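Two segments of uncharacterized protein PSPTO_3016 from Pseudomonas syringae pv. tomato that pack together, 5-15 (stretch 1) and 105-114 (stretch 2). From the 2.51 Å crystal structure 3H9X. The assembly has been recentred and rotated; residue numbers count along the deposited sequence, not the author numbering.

Stretch 1 (5-15) QFIDYAQKKYD
Stretch 2 (105-114) IHSLIEDSFQ

Residues 5-13 are helical, in a helix that begins earlier in the chain, and 105-114 lie within a longer one. Their axes approach to 11.9 Å, with N-to-C directions 53° apart (signed crossing angle -53°). Across this gap, aromatic residues account for most of the covered area, with Ile109 among them. Register is set by CA pairs: Tyr9 CA to His106 CA 8.5 Å, Lys13 CA to Glu110 CA 9.3 Å, Tyr14 CA to Phe113 CA 9.0 Å. Tyr14 leaves helical geometry at phi/psi -139/-9; Asp15 follows at 56/42.

Ile109 (m, m) points toward stretch 1 and serves three rings: Ile109 CD1 meets the edge of buried Phe6 (t) at Phe6 CE2, 3.3 Å, while Ile109 CG2 lies 3.8 Å from Tyr14 CE2 and 4.3 Å from Tyr9 CE1. A branched aliphatic suits this buried position, offering two methyls. The flat rings of Tyr9 (t, chi2 -90°) and His106 (m) form an offset stack, centroids 3.9 Å apart, planes at 2°. Tyr14 (m) suits a mixed site: its ring meets Phe113 (t) obliquely, Tyr14 CE1 to Phe113 CD2 3.5 Å, planes at 36°, while Tyr14 OH donates a hydrogen bond to Glu110 OE1 (2.7 Å). Glu110 (t, p) starts sideways but its end comes nearer; Glu110 OE2 accepts from Gln114 NE2 (2.8 Å), and Lys13 NZ adds a long salt bridge to Glu110 OE1 (3.8 Å). The contact buries 425 Å², both sides summed.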

# COMPACT_ATOMS: atom_id res chain seq x y z
N GLN A 5 3.63 11.24 5.37
CA GLN A 5 2.30 11.76 5.07
C GLN A 5 1.24 10.68 5.04
O GLN A 5 0.07 10.93 5.34
CB GLN A 5 2.31 12.49 3.74
CG GLN A 5 3.36 13.57 3.66
CD GLN A 5 3.48 14.12 2.26
OE1 GLN A 5 3.48 13.36 1.29
NE2 GLN A 5 3.60 15.43 2.15
N PHE A 6 1.66 9.48 4.66
CA PHE A 6 0.77 8.34 4.59
C PHE A 6 0.34 7.86 5.97
O PHE A 6 -0.84 7.85 6.25
CB PHE A 6 1.43 7.19 3.84
CG PHE A 6 0.67 5.90 3.92
CD1 PHE A 6 0.91 5.00 4.96
CD2 PHE A 6 -0.35 5.62 3.02
CE1 PHE A 6 0.14 3.85 5.09
CE2 PHE A 6 -1.12 4.48 3.15
CZ PHE A 6 -0.88 3.59 4.18
N ILE A 7 1.29 7.49 6.83
CA ILE A 7 0.91 7.00 8.17
C ILE A 7 0.08 8.04 8.92
O ILE A 7 -0.74 7.70 9.78
CB ILE A 7 2.14 6.58 9.05
CG1 ILE A 7 2.60 7.73 9.93
CG2 ILE A 7 3.27 6.06 8.19
CD1 ILE A 7 2.00 7.69 11.33
N ASP A 8 0.29 9.31 8.60
CA ASP A 8 -0.46 10.38 9.24
C ASP A 8 -1.89 10.39 8.71
O ASP A 8 -2.84 10.45 9.49
CB ASP A 8 0.19 11.73 8.98
CG ASP A 8 1.47 11.93 9.78
OD1 ASP A 8 2.21 12.90 9.48
OD2 ASP A 8 1.74 11.13 10.70
N TYR A 9 -2.05 10.32 7.40
CA TYR A 9 -3.39 10.32 6.84
C TYR A 9 -4.24 9.19 7.43
O TYR A 9 -5.41 9.38 7.74
CB TYR A 9 -3.33 10.23 5.32
CG TYR A 9 -4.68 10.05 4.65
CD1 TYR A 9 -5.19 8.78 4.41
CD2 TYR A 9 -5.42 11.15 4.22
CE1 TYR A 9 -6.40 8.61 3.75
CE2 TYR A 9 -6.64 10.98 3.56
CZ TYR A 9 -7.12 9.72 3.33
OH TYR A 9 -8.31 9.55 2.67
N ALA A 10 -3.64 8.02 7.61
CA ALA A 10 -4.35 6.86 8.15
C ALA A 10 -4.79 7.10 9.59
O ALA A 10 -5.90 6.72 9.97
CB ALA A 10 -3.46 5.63 8.10
N GLN A 11 -3.92 7.71 10.38
CA GLN A 11 -4.19 8.01 11.78
C GLN A 11 -5.37 8.99 11.93
O GLN A 11 -6.19 8.85 12.84
CB GLN A 11 -2.94 8.60 12.43
CG GLN A 11 -3.14 9.17 13.84
CD GLN A 11 -3.64 8.13 14.84
OE1 GLN A 11 -3.01 7.09 15.03
NE2 GLN A 11 -4.77 8.42 15.48
N LYS A 12 -5.46 9.96 11.03
CA LYS A 12 -6.54 10.93 11.09
C LYS A 12 -7.84 10.45 10.43
O LYS A 12 -8.89 10.47 11.06
CB LYS A 12 -6.09 12.25 10.45
CG LYS A 12 -4.77 12.78 10.97
CD LYS A 12 -4.80 13.10 12.46
CE LYS A 12 -5.65 14.34 12.76
NZ LYS A 12 -5.62 14.72 14.20
N LYS A 13 -7.75 10.02 9.18
CA LYS A 13 -8.94 9.58 8.45
C LYS A 13 -9.51 8.25 8.91
O LYS A 13 -10.62 7.91 8.52
CB LYS A 13 -8.66 9.48 6.95
CG LYS A 13 -8.94 10.76 6.17
CD LYS A 13 -10.42 11.00 5.90
CE LYS A 13 -10.97 9.99 4.90
NZ LYS A 13 -10.82 8.62 5.42
N TYR A 14 -8.76 7.50 9.71
CA TYR A 14 -9.27 6.21 10.15
C TYR A 14 -8.96 5.95 11.60
O TYR A 14 -9.45 4.98 12.17
CB TYR A 14 -8.67 5.08 9.29
CG TYR A 14 -9.00 5.19 7.81
CD1 TYR A 14 -10.28 4.94 7.33
CD2 TYR A 14 -8.04 5.62 6.90
CE1 TYR A 14 -10.60 5.11 5.98
CE2 TYR A 14 -8.34 5.80 5.55
CZ TYR A 14 -9.62 5.54 5.10
OH TYR A 14 -9.92 5.76 3.76
N ASP A 15 -8.16 6.81 12.21
CA ASP A 15 -7.81 6.64 13.62
C ASP A 15 -7.20 5.26 13.86
O ASP A 15 -7.49 4.59 14.85
CB ASP A 15 -9.07 6.81 14.46
CG ASP A 15 -8.77 7.20 15.88
OD1 ASP A 15 -8.35 6.33 16.67
OD2 ASP A 15 -8.94 8.40 16.21
N ILE A 105 -4.59 8.29 -4.56
CA ILE A 105 -4.15 7.37 -3.53
C ILE A 105 -5.15 7.34 -2.37
O ILE A 105 -5.46 6.27 -1.86
CB ILE A 105 -2.76 7.75 -2.98
CG1 ILE A 105 -1.69 7.51 -4.03
CG2 ILE A 105 -2.47 6.95 -1.72
CD1 ILE A 105 -0.31 8.02 -3.64
N HIS A 106 -5.64 8.50 -1.93
CA HIS A 106 -6.59 8.53 -0.81
C HIS A 106 -7.82 7.70 -1.09
O HIS A 106 -8.33 7.02 -0.19
CB HIS A 106 -7.02 9.97 -0.50
CG HIS A 106 -5.93 10.80 0.10
ND1 HIS A 106 -5.93 12.17 0.06
CD2 HIS A 106 -4.77 10.44 0.70
CE1 HIS A 106 -4.82 12.63 0.61
NE2 HIS A 106 -4.10 11.59 1.00
N SER A 107 -8.31 7.76 -2.33
CA SER A 107 -9.50 7.01 -2.70
C SER A 107 -9.20 5.51 -2.69
O SER A 107 -10.03 4.72 -2.22
CB SER A 107 -10.00 7.45 -4.08
OG SER A 107 -9.02 7.27 -5.07
N LEU A 108 -8.02 5.13 -3.17
CA LEU A 108 -7.60 3.72 -3.19
C LEU A 108 -7.47 3.21 -1.74
O LEU A 108 -7.88 2.08 -1.43
CB LEU A 108 -6.27 3.57 -3.94
CG LEU A 108 -6.33 3.80 -5.46
CD1 LEU A 108 -4.93 3.90 -6.06
CD2 LEU A 108 -7.09 2.67 -6.11
N ILE A 109 -6.93 4.06 -0.86
CA ILE A 109 -6.81 3.73 0.57
C ILE A 109 -8.24 3.48 1.10
O ILE A 109 -8.44 2.59 1.92
CB ILE A 109 -6.22 4.90 1.43
CG1 ILE A 109 -4.89 5.42 0.87
CG2 ILE A 109 -6.05 4.43 2.87
CD1 ILE A 109 -3.69 4.54 1.10
N GLU A 110 -9.21 4.27 0.63
CA GLU A 110 -10.60 4.13 1.06
C GLU A 110 -11.19 2.83 0.52
O GLU A 110 -11.83 2.08 1.26
CB GLU A 110 -11.44 5.32 0.56
CG GLU A 110 -12.94 5.30 0.98
CD GLU A 110 -13.15 5.20 2.50
OE1 GLU A 110 -12.58 6.02 3.25
OE2 GLU A 110 -13.90 4.31 2.95
N ASP A 111 -10.98 2.57 -0.76
CA ASP A 111 -11.48 1.36 -1.37
C ASP A 111 -10.99 0.11 -0.64
O ASP A 111 -11.77 -0.81 -0.39
CB ASP A 111 -11.06 1.33 -2.84
CG ASP A 111 -11.93 2.23 -3.70
OD1 ASP A 111 -12.38 3.30 -3.21
OD2 ASP A 111 -12.15 1.88 -4.88
N SER A 112 -9.70 0.06 -0.30
CA SER A 112 -9.11 -1.08 0.41
C SER A 112 -9.71 -1.18 1.81
O SER A 112 -9.90 -2.28 2.33
CB SER A 112 -7.59 -0.90 0.51
OG SER A 112 -6.96 -2.00 1.12
N PHE A 113 -10.01 -0.03 2.41
CA PHE A 113 -10.61 0.03 3.74
C PHE A 113 -12.01 -0.59 3.73
O PHE A 113 -12.31 -1.47 4.54
CB PHE A 113 -10.69 1.48 4.22
CG PHE A 113 -11.06 1.62 5.67
CD1 PHE A 113 -10.16 1.28 6.67
CD2 PHE A 113 -12.32 2.08 6.04
CE1 PHE A 113 -10.51 1.40 8.02
CE2 PHE A 113 -12.67 2.19 7.38
CZ PHE A 113 -11.76 1.85 8.37
N GLN A 114 -12.86 -0.14 2.81
CA GLN A 114 -14.22 -0.65 2.67
C GLN A 114 -14.28 -2.09 2.21
O GLN A 114 -15.22 -2.81 2.52
CB GLN A 114 -15.02 0.20 1.67
CG GLN A 114 -15.38 1.61 2.11
CD GLN A 114 -16.08 1.66 3.45
OE1 GLN A 114 -17.07 0.97 3.67
NE2 GLN A 114 -15.56 2.48 4.35